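Local coordinates for dipeptide Epimerase (Enterococcus faecalis V583, PDB 3JVA), which belongs to the mandelate racemase/muconate lactonizing enzyme family of the enolase type and carries a magnesium ion in its barrel domain, at residues Thr235-Asp240 with Val258-Lys264; Asn278-Glu282 with Gln311-Thr315. All blocks are in the same frame, centred on the assembly; numbering follows the deposited sequence.

Contact 1: residues Thr235-Asp240 with Val258-Lys264; sequences TTIMAD and VDVINIK. With MG (magnesium ion), chain O.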
ATOM      1  N   THR B 235      -4.487 -13.876  23.552  1.00 24.99           N
ATOM      2  CA  THR B 235      -3.272 -14.219  24.283  1.00 24.65           C
ATOM      3  C   THR B 235      -2.050 -13.488  23.744  1.00 24.60           C
ATOM      4  O   THR B 235      -1.875 -13.361  22.531  1.00 24.09           O
ATOM      5  CB  THR B 235      -3.003 -15.739  24.232  1.00 24.85           C
ATOM      6  OG1 THR B 235      -4.081 -16.438  24.869  1.00 24.09           O
ATOM      7  CG2 THR B 235      -1.707 -16.075  24.949  1.00 25.31           C
ATOM      8  N   THR B 236      -1.215 -13.005  24.661  1.00 23.59           N
ATOM      9  CA  THR B 236       0.018 -12.304  24.305  1.00 23.97           C
ATOM     10  C   THR B 236       0.929 -13.248  23.521  1.00 21.55           C
ATOM     11  O   THR B 236       1.214 -14.357  23.968  1.00 21.29           O
ATOM     12  CB  THR B 236       0.763 -11.838  25.573  1.00 25.36           C
ATOM     13  OG1 THR B 236      -0.026 -10.851  26.252  1.00 28.92           O
ATOM     14  CG2 THR B 236       2.132 -11.257  25.217  1.00 23.54           C
ATOM     15  N   ILE B 237       1.383 -12.802  22.352  1.00 20.98           N
ATOM     16  CA  ILE B 237       2.264 -13.608  21.511  1.00 19.85           C
ATOM     17  C   ILE B 237       3.667 -13.013  21.527  1.00 19.70           C
ATOM     18  O   ILE B 237       3.838 -11.810  21.327  1.00 20.51           O
ATOM     19  CB  ILE B 237       1.772 -13.650  20.052  1.00 19.83           C
ATOM     20  CG1 ILE B 237       0.380 -14.289  19.992  1.00 22.62           C
ATOM     21  CG2 ILE B 237       2.743 -14.448  19.199  1.00 21.81           C
ATOM     22  CD1 ILE B 237       0.343 -15.712  20.519  1.00 24.80           C
ATOM     23  N   MET B 238       4.659 -13.861  21.765  1.00 18.54           N
ATOM     24  CA  MET B 238       6.048 -13.423  21.831  1.00 20.07           C
ATOM     25  C   MET B 238       6.922 -14.087  20.782  1.00 20.93           C
ATOM     26  O   MET B 238       6.824 -15.290  20.537  1.00 21.10           O
ATOM     27  CB  MET B 238       6.615 -13.718  23.229  1.00 20.44           C
ATOM     28  CG  MET B 238       8.116 -13.497  23.381  1.00 21.89           C
ATOM     29  SD  MET B 238       8.645 -13.734  25.108  1.00 25.01           S
ATOM     30  CE  MET B 238       8.146 -15.376  25.395  1.00 31.02           C
ATOM     31  N   ALA B 239       7.775 -13.291  20.149  1.00 21.33           N
ATOM     32  CA  ALA B 239       8.686 -13.830  19.153  1.00 20.88           C
ATOM     33  C   ALA B 239       9.975 -14.243  19.859  1.00 20.52           C
ATOM     34  O   ALA B 239      10.461 -13.536  20.735  1.00 21.42           O
ATOM     35  CB  ALA B 239       8.999 -12.772  18.088  1.00 20.07           C
ATOM     36  N   ASP B 240      10.504 -15.405  19.500  1.00 20.59           N
ATOM     37  CA  ASP B 240      11.766 -15.873  20.060  1.00 21.65           C
ATOM     38  C   ASP B 240      12.698 -16.104  18.871  1.00 21.75           C
ATOM     39  O   ASP B 240      13.455 -15.212  18.494  1.00 22.53           O
ATOM     40  CB  ASP B 240      11.593 -17.173  20.854  1.00 22.27           C
ATOM     41  CG  ASP B 240      12.899 -17.648  21.503  1.00 21.86           C
ATOM     42  OD1 ASP B 240      13.976 -17.118  21.159  1.00 22.04           O
ATOM     43  OD2 ASP B 240      12.858 -18.558  22.354  1.00 21.54           O
ATOM     44  N   VAL B 258       4.405  -9.084  16.462  1.00 24.72           N
ATOM     45  CA  VAL B 258       4.132  -9.664  17.783  1.00 22.65           C
ATOM     46  C   VAL B 258       3.865  -8.669  18.907  1.00 22.99           C
ATOM     47  O   VAL B 258       3.996  -7.458  18.735  1.00 22.85           O
ATOM     48  CB  VAL B 258       5.304 -10.560  18.249  1.00 22.94           C
ATOM     49  CG1 VAL B 258       5.448 -11.768  17.335  1.00 24.08           C
ATOM     50  CG2 VAL B 258       6.602  -9.746  18.264  1.00 23.34           C
ATOM     51  N   ASP B 259       3.505  -9.205  20.072  1.00 20.43           N
ATOM     52  CA  ASP B 259       3.230  -8.386  21.247  1.00 22.27           C
ATOM     53  C   ASP B 259       4.478  -8.164  22.097  1.00 22.29           C
ATOM     54  O   ASP B 259       4.616  -7.126  22.739  1.00 23.49           O
ATOM     55  CB  ASP B 259       2.173  -9.051  22.124  1.00 23.51           C
ATOM     56  CG  ASP B 259       0.852  -9.216  21.417  1.00 24.26           C
ATOM     57  OD1 ASP B 259       0.313  -8.197  20.937  1.00 23.27           O
ATOM     58  OD2 ASP B 259       0.359 -10.361  21.345  1.00 23.86           O
ATOM     59  N   VAL B 260       5.371  -9.151  22.096  1.00 22.58           N
ATOM     60  CA  VAL B 260       6.592  -9.107  22.894  1.00 22.09           C
ATOM     61  C   VAL B 260       7.735  -9.796  22.161  1.00 21.31           C
ATOM     62  O   VAL B 260       7.515 -10.684  21.336  1.00 21.42           O
ATOM     63  CB  VAL B 260       6.366  -9.830  24.248  1.00 24.00           C
ATOM     64  CG1 VAL B 260       7.622  -9.759  25.120  1.00 24.20           C
ATOM     65  CG2 VAL B 260       5.186  -9.218  24.965  1.00 25.52           C
ATOM     66  N   ILE B 261       8.963  -9.390  22.459  1.00 20.57           N
ATOM     67  CA  ILE B 261      10.123 -10.000  21.819  1.00 21.30           C
ATOM     68  C   ILE B 261      11.085 -10.552  22.862  1.00 20.63           C
ATOM     69  O   ILE B 261      11.436  -9.867  23.820  1.00 20.17           O
ATOM     70  CB  ILE B 261      10.843  -8.982  20.900  1.00 22.80           C
ATOM     71  CG1 ILE B 261       9.969  -8.717  19.669  1.00 22.72           C
ATOM     72  CG2 ILE B 261      12.221  -9.506  20.495  1.00 23.47           C
ATOM     73  CD1 ILE B 261      10.503  -7.636  18.734  1.00 24.35           C
ATOM     74  N   ASN B 262      11.498 -11.801  22.663  1.00 19.86           N
ATOM     75  CA  ASN B 262      12.406 -12.471  23.587  1.00 20.74           C
ATOM     76  C   ASN B 262      13.845 -12.376  23.109  1.00 21.31           C
ATOM     77  O   ASN B 262      14.196 -12.855  22.029  1.00 21.67           O
ATOM     78  CB  ASN B 262      11.991 -13.941  23.741  1.00 22.69           C
ATOM     79  CG  ASN B 262      12.664 -14.631  24.920  1.00 21.97           C
ATOM     80  OD1 ASN B 262      13.094 -13.986  25.880  1.00 23.07           O
ATOM     81  ND2 ASN B 262      12.732 -15.958  24.864  1.00 22.11           N
ATOM     82  N   ILE B 263      14.671 -11.737  23.926  1.00 20.41           N
ATOM     83  CA  ILE B 263      16.089 -11.569  23.638  1.00 18.96           C
ATOM     84  C   ILE B 263      16.888 -12.692  24.284  1.00 19.67           C
ATOM     85  O   ILE B 263      16.557 -13.134  25.383  1.00 19.17           O
ATOM     86  CB  ILE B 263      16.635 -10.257  24.262  1.00 19.61           C
ATOM     87  CG1 ILE B 263      15.913  -9.042  23.685  1.00 17.84           C
ATOM     88  CG2 ILE B 263      18.148 -10.165  24.054  1.00 20.43           C
ATOM     89  CD1 ILE B 263      16.231  -7.746  24.436  1.00 20.34           C
ATOM     90  N   LYS B 264      17.925 -13.166  23.597  1.00 18.67           N
ATOM     91  CA  LYS B 264      18.841 -14.152  24.174  1.00 18.35           C
ATOM     92  C   LYS B 264      20.227 -13.687  23.744  1.00 17.97           C
ATOM     93  O   LYS B 264      20.475 -13.484  22.558  1.00 18.03           O
ATOM     94  CB  LYS B 264      18.578 -15.567  23.669  1.00 18.16           C
ATOM     95  CG  LYS B 264      17.311 -16.178  24.245  1.00 17.65           C
ATOM     96  CD  LYS B 264      17.125 -17.620  23.798  1.00 18.43           C
ATOM     97  CE  LYS B 264      15.778 -18.158  24.284  1.00 19.99           C
ATOM     98  NZ  LYS B 264      15.548 -19.561  23.833  1.00 21.61           N
TER
HETATM   99 MG    MG O 358      11.548 -19.893  23.165  1.00 20.74          MG
HETATM  100  O   HOH W   1      15.690 -19.323  20.981  1.00 25.98           O
HETATM  101  O   HOH W   2      12.833 -20.057  24.879  1.00 23.66           O
HETATM  102  O   HOH W   3      12.739 -21.421  22.486  1.00 24.42           O
HETATM  103  O   HOH W   4      10.464 -20.088  21.408  1.00 23.68           O

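Contact 2: residues Asn278-Glu282 with Gln311-Thr315; sequences NQICE and QKNIT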
ATOM      1  N   ASN B 278      16.360  -4.060  22.562  1.00 19.10           N
ATOM      2  CA  ASN B 278      15.458  -3.495  23.550  1.00 19.96           C
ATOM      3  C   ASN B 278      15.051  -2.047  23.266  1.00 19.82           C
ATOM      4  O   ASN B 278      13.893  -1.685  23.459  1.00 18.45           O
ATOM      5  CB  ASN B 278      16.059  -3.588  24.950  1.00 18.56           C
ATOM      6  CG  ASN B 278      15.081  -3.162  26.014  1.00 18.56           C
ATOM      7  OD1 ASN B 278      13.975  -3.692  26.091  1.00 20.38           O
ATOM      8  ND2 ASN B 278      15.473  -2.191  26.838  1.00 20.40           N
ATOM      9  N   GLN B 279      15.993  -1.217  22.817  1.00 19.45           N
ATOM     10  CA  GLN B 279      15.677   0.181  22.519  1.00 19.56           C
ATOM     11  C   GLN B 279      14.738   0.280  21.323  1.00 18.64           C
ATOM     12  O   GLN B 279      13.859   1.139  21.285  1.00 18.46           O
ATOM     13  CB  GLN B 279      16.949   0.978  22.220  1.00 22.91           C
ATOM     14  CG  GLN B 279      17.932   1.036  23.371  1.00 27.68           C
ATOM     15  CD  GLN B 279      19.239   1.694  22.967  1.00 31.41           C
ATOM     16  OE1 GLN B 279      19.687   1.564  21.821  1.00 32.08           O
ATOM     17  NE2 GLN B 279      19.864   2.388  23.906  1.00 33.61           N
ATOM     18  N   ILE B 280      14.934  -0.589  20.336  1.00 18.64           N
ATOM     19  CA  ILE B 280      14.067  -0.594  19.163  1.00 18.80           C
ATOM     20  C   ILE B 280      12.655  -0.987  19.594  1.00 18.78           C
ATOM     21  O   ILE B 280      11.673  -0.347  19.204  1.00 19.20           O
ATOM     22  CB  ILE B 280      14.566  -1.602  18.104  1.00 19.99           C
ATOM     23  CG1 ILE B 280      15.848  -1.070  17.448  1.00 18.52           C
ATOM     24  CG2 ILE B 280      13.475  -1.844  17.055  1.00 20.53           C
ATOM     25  CD1 ILE B 280      16.617  -2.112  16.642  1.00 19.08           C
ATOM     26  N   CYS B 281      12.560  -2.037  20.406  1.00 17.59           N
ATOM     27  CA  CYS B 281      11.262  -2.516  20.880  1.00 18.89           C
ATOM     28  C   CYS B 281      10.578  -1.483  21.771  1.00 20.09           C
ATOM     29  O   CYS B 281       9.394  -1.182  21.600  1.00 18.93           O
ATOM     30  CB  CYS B 281      11.434  -3.829  21.649  1.00 17.63           C
ATOM     31  SG  CYS B 281      11.896  -5.247  20.631  1.00 21.15           S
ATOM     32  N   GLU B 282      11.329  -0.946  22.727  1.00 19.39           N
ATOM     33  CA  GLU B 282      10.797   0.048  23.645  1.00 20.89           C
ATOM     34  C   GLU B 282      10.223   1.233  22.870  1.00 19.95           C
ATOM     35  O   GLU B 282       9.142   1.722  23.178  1.00 20.70           O
ATOM     36  CB  GLU B 282      11.905   0.510  24.596  1.00 21.48           C
ATOM     37  CG  GLU B 282      11.487   1.537  25.630  1.00 26.66           C
ATOM     38  CD  GLU B 282      12.582   1.787  26.653  1.00 27.37           C
ATOM     39  OE1 GLU B 282      13.744   1.977  26.243  1.00 34.17           O
ATOM     40  OE2 GLU B 282      12.280   1.799  27.862  1.00 34.80           O
ATOM     41  N   GLN B 311      17.573  -2.572  32.445  1.00 17.92           N
ATOM     42  CA  GLN B 311      16.652  -1.997  31.461  1.00 16.81           C
ATOM     43  C   GLN B 311      15.169  -2.121  31.808  1.00 18.32           C
ATOM     44  O   GLN B 311      14.652  -3.218  31.965  1.00 19.62           O
ATOM     45  CB  GLN B 311      16.910  -2.642  30.099  1.00 19.11           C
ATOM     46  CG  GLN B 311      18.280  -2.313  29.498  1.00 20.53           C
ATOM     47  CD  GLN B 311      18.338  -0.911  28.932  1.00 23.04           C
ATOM     48  OE1 GLN B 311      18.976  -0.016  29.496  1.00 27.33           O
ATOM     49  NE2 GLN B 311      17.663  -0.706  27.809  1.00 20.76           N
ATOM     50  N   LYS B 312      14.490  -0.983  31.909  1.00 20.39           N
ATOM     51  CA  LYS B 312      13.067  -0.962  32.236  1.00 21.59           C
ATOM     52  C   LYS B 312      12.198  -1.780  31.281  1.00 22.09           C
ATOM     53  O   LYS B 312      11.280  -2.484  31.714  1.00 21.26           O
ATOM     54  CB  LYS B 312      12.567   0.483  32.254  1.00 23.74           C
ATOM     55  CG  LYS B 312      11.056   0.626  32.357  1.00 28.07           C
ATOM     56  CD  LYS B 312      10.647   2.093  32.316  1.00 31.41           C
ATOM     57  CE  LYS B 312       9.135   2.245  32.271  1.00 34.32           C
ATOM     58  NZ  LYS B 312       8.492   1.603  33.446  1.00 39.20           N
ATOM     59  N   ASN B 313      12.481  -1.692  29.983  1.00 19.54           N
ATOM     60  CA  ASN B 313      11.670  -2.406  29.004  1.00 19.25           C
ATOM     61  C   ASN B 313      11.841  -3.925  28.957  1.00 19.02           C
ATOM     62  O   ASN B 313      11.065  -4.611  28.286  1.00 19.33           O
ATOM     63  CB  ASN B 313      11.877  -1.814  27.607  1.00 18.74           C
ATOM     64  CG  ASN B 313      10.770  -2.201  26.653  1.00 20.35           C
ATOM     65  OD1 ASN B 313       9.597  -1.899  26.890  1.00 22.30           O
ATOM     66  ND2 ASN B 313      11.131  -2.877  25.572  1.00 21.16           N
ATOM     67  N   ILE B 314      12.851  -4.461  29.637  1.00 18.67           N
ATOM     68  CA  ILE B 314      13.010  -5.915  29.684  1.00 19.62           C
ATOM     69  C   ILE B 314      12.223  -6.230  30.945  1.00 21.03           C
ATOM     70  O   ILE B 314      12.751  -6.213  32.054  1.00 20.26           O
ATOM     71  CB  ILE B 314      14.490  -6.349  29.819  1.00 20.33           C
ATOM     72  CG1 ILE B 314      15.282  -5.877  28.589  1.00 20.41           C
ATOM     73  CG2 ILE B 314      14.582  -7.874  29.907  1.00 21.88           C
ATOM     74  CD1 ILE B 314      16.754  -6.292  28.602  1.00 20.68           C
ATOM     75  N   THR B 315      10.939  -6.504  30.749  1.00 20.80           N
ATOM     76  CA  THR B 315      10.004  -6.734  31.839  1.00 22.09           C
ATOM     77  C   THR B 315       9.799  -8.163  32.306  1.00 22.40           C
ATOM     78  O   THR B 315       9.155  -8.387  33.331  1.00 23.50           O
ATOM     79  CB  THR B 315       8.643  -6.170  31.461  1.00 22.64           C
ATOM     80  OG1 THR B 315       8.155  -6.870  30.312  1.00 22.90           O
ATOM     81  CG2 THR B 315       8.762  -4.695  31.131  1.00 21.26           C
TER
HETATM   82  O   HOH W   5      14.353  -0.053  28.769  1.00 18.39           O

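Contact 1: residues Thr235-Asp240 with Val258-Lys264
Asp259 reaches back to the neighbouring strand and takes the backbone N-H of Ile237. Its CB lies close to Ile237 O and to Thr236 CG2. CG comes near Ile237 N and stands beside its own backbone N (chi1 -62°), which turns OD2 to Ile237 N at 2.8 Å. This bond is nearly straight and uses the anti lone pair of OD2. The same OD2 also forms a salt bridge with Lys197 of the second subunit. Ile237 O in turn accepts two N-H groups, from Asp259 N at 2.9 Å and from Val260 N at 3.2 Å. The parallel pairing continues with Ala239 N to Val260 O, and then Asn262 N to Ala239 O at 2.8 Å. The two strand axes are turned 36° from each other.

Met238 and Val260 share one face of the sheet. Met238 CG is anti to its backbone N (chi1 172°), and the chain runs on until SD rests 3.6 Å from Asn262 CB. Thr236 CG2 meets Val260 CG2 on that side too. On the other face Ala239 CB sits against both methyl groups of Val258.

Beyond the paired residues, Asp240 OD2 binds magnesium at 2.0 Å. The extended Lys264 crosses this carboxylate at about a right angle, and its NZ forms a salt bridge with Asp240 OD2, whose hydrogen bond is weak at 3.2 Å. One water joins Lys264 NZ to Asp240 OD1, which also has a salt bridge to Lys267. A water on the metal meets Lys264 NZ as well. Asp189 and Glu215 complete the protein ligands. Two adjacent parallel strands of a beta-alpha-beta unit, with a metal ligand just past a C-terminal end, are characteristic of the enolase-superfamily barrel.

Contact 2: residues Asn278-Glu282 with Gln311-Thr315
Gln311, the first residue past the helix 298-310, brings its side chain against Asn278 of the helix 271-284. Its CB lies 3.6 Å from Asn278 ND2. The two side chains slide past each other in opposite directions, with their amide planes close to perpendicular. Gln311 also opens a type I turn, closed by Ile314 N to Gln311 O.

Lys312 takes the next place in the turn and directs its chain away from the helix. Its NZ forms a salt bridge with Glu86 of the third subunit.

Asn313 makes the broadest contact with the helix of the residues in 311-315. Its CG is anti to the backbone N (chi1 -162°), which carries the amide in between Asn278 and Glu282. ND2 donates to Asn278 OD1 at 3.0 Å. The donor stands above the carbonyl plane of Asn278, although OD1 lies close to the plane of the Asn313 amide. ND2 has another acceptor in Ile286 O, at the entry to the strand 287-290. Glu282 passes alongside in the opposite sense. Its CB is 3.6 Å from Asn313 CG, and the carboxylate and amide planes are 32° apart. A water gathers the polar groups here. It accepts from Asn313 N at 2.8 Å and from Asn278 ND2 at 3.1 Å, and probably donates to Glu282 OE2 at 2.9 Å.

Ile314 starts the strand 314-317. Its CG1 comes within 3.6 Å of Asn278 OD1, and this branch covers the amide face opposite to Asn313 ND2. Its side chain also packs on Ile290, Leu307 and Ala308. The contact joins an outer helix to the turn that leads from the following helix into the next parallel strand. It is a helix-to-turn contact at the N-terminal ends of the strands in a beta/alpha barrel.

From the N terminus, the chain passes through the strand 236-239. Contact 1 closes after the helix 246-255, when 258-264 returns beside that strand. The chain then passes the short helix 265-268 and enters the helix 271-284, which holds the first half of contact 2. That contact closes only after the strand 287-290 and the helix 298-310. The two loops are in series, neither nested nor crossed. Their centres are about 12 Å apart. They touch where Ile261 CD1 packs on Cys281 SG at 3.4 Å and where Ile263 CD1 nears Asn278 N. Contact 1, at the metal site, pairs two neighbouring strands of the barrel, and contact 2 joins an outer helix to the turn before its strand 314-317.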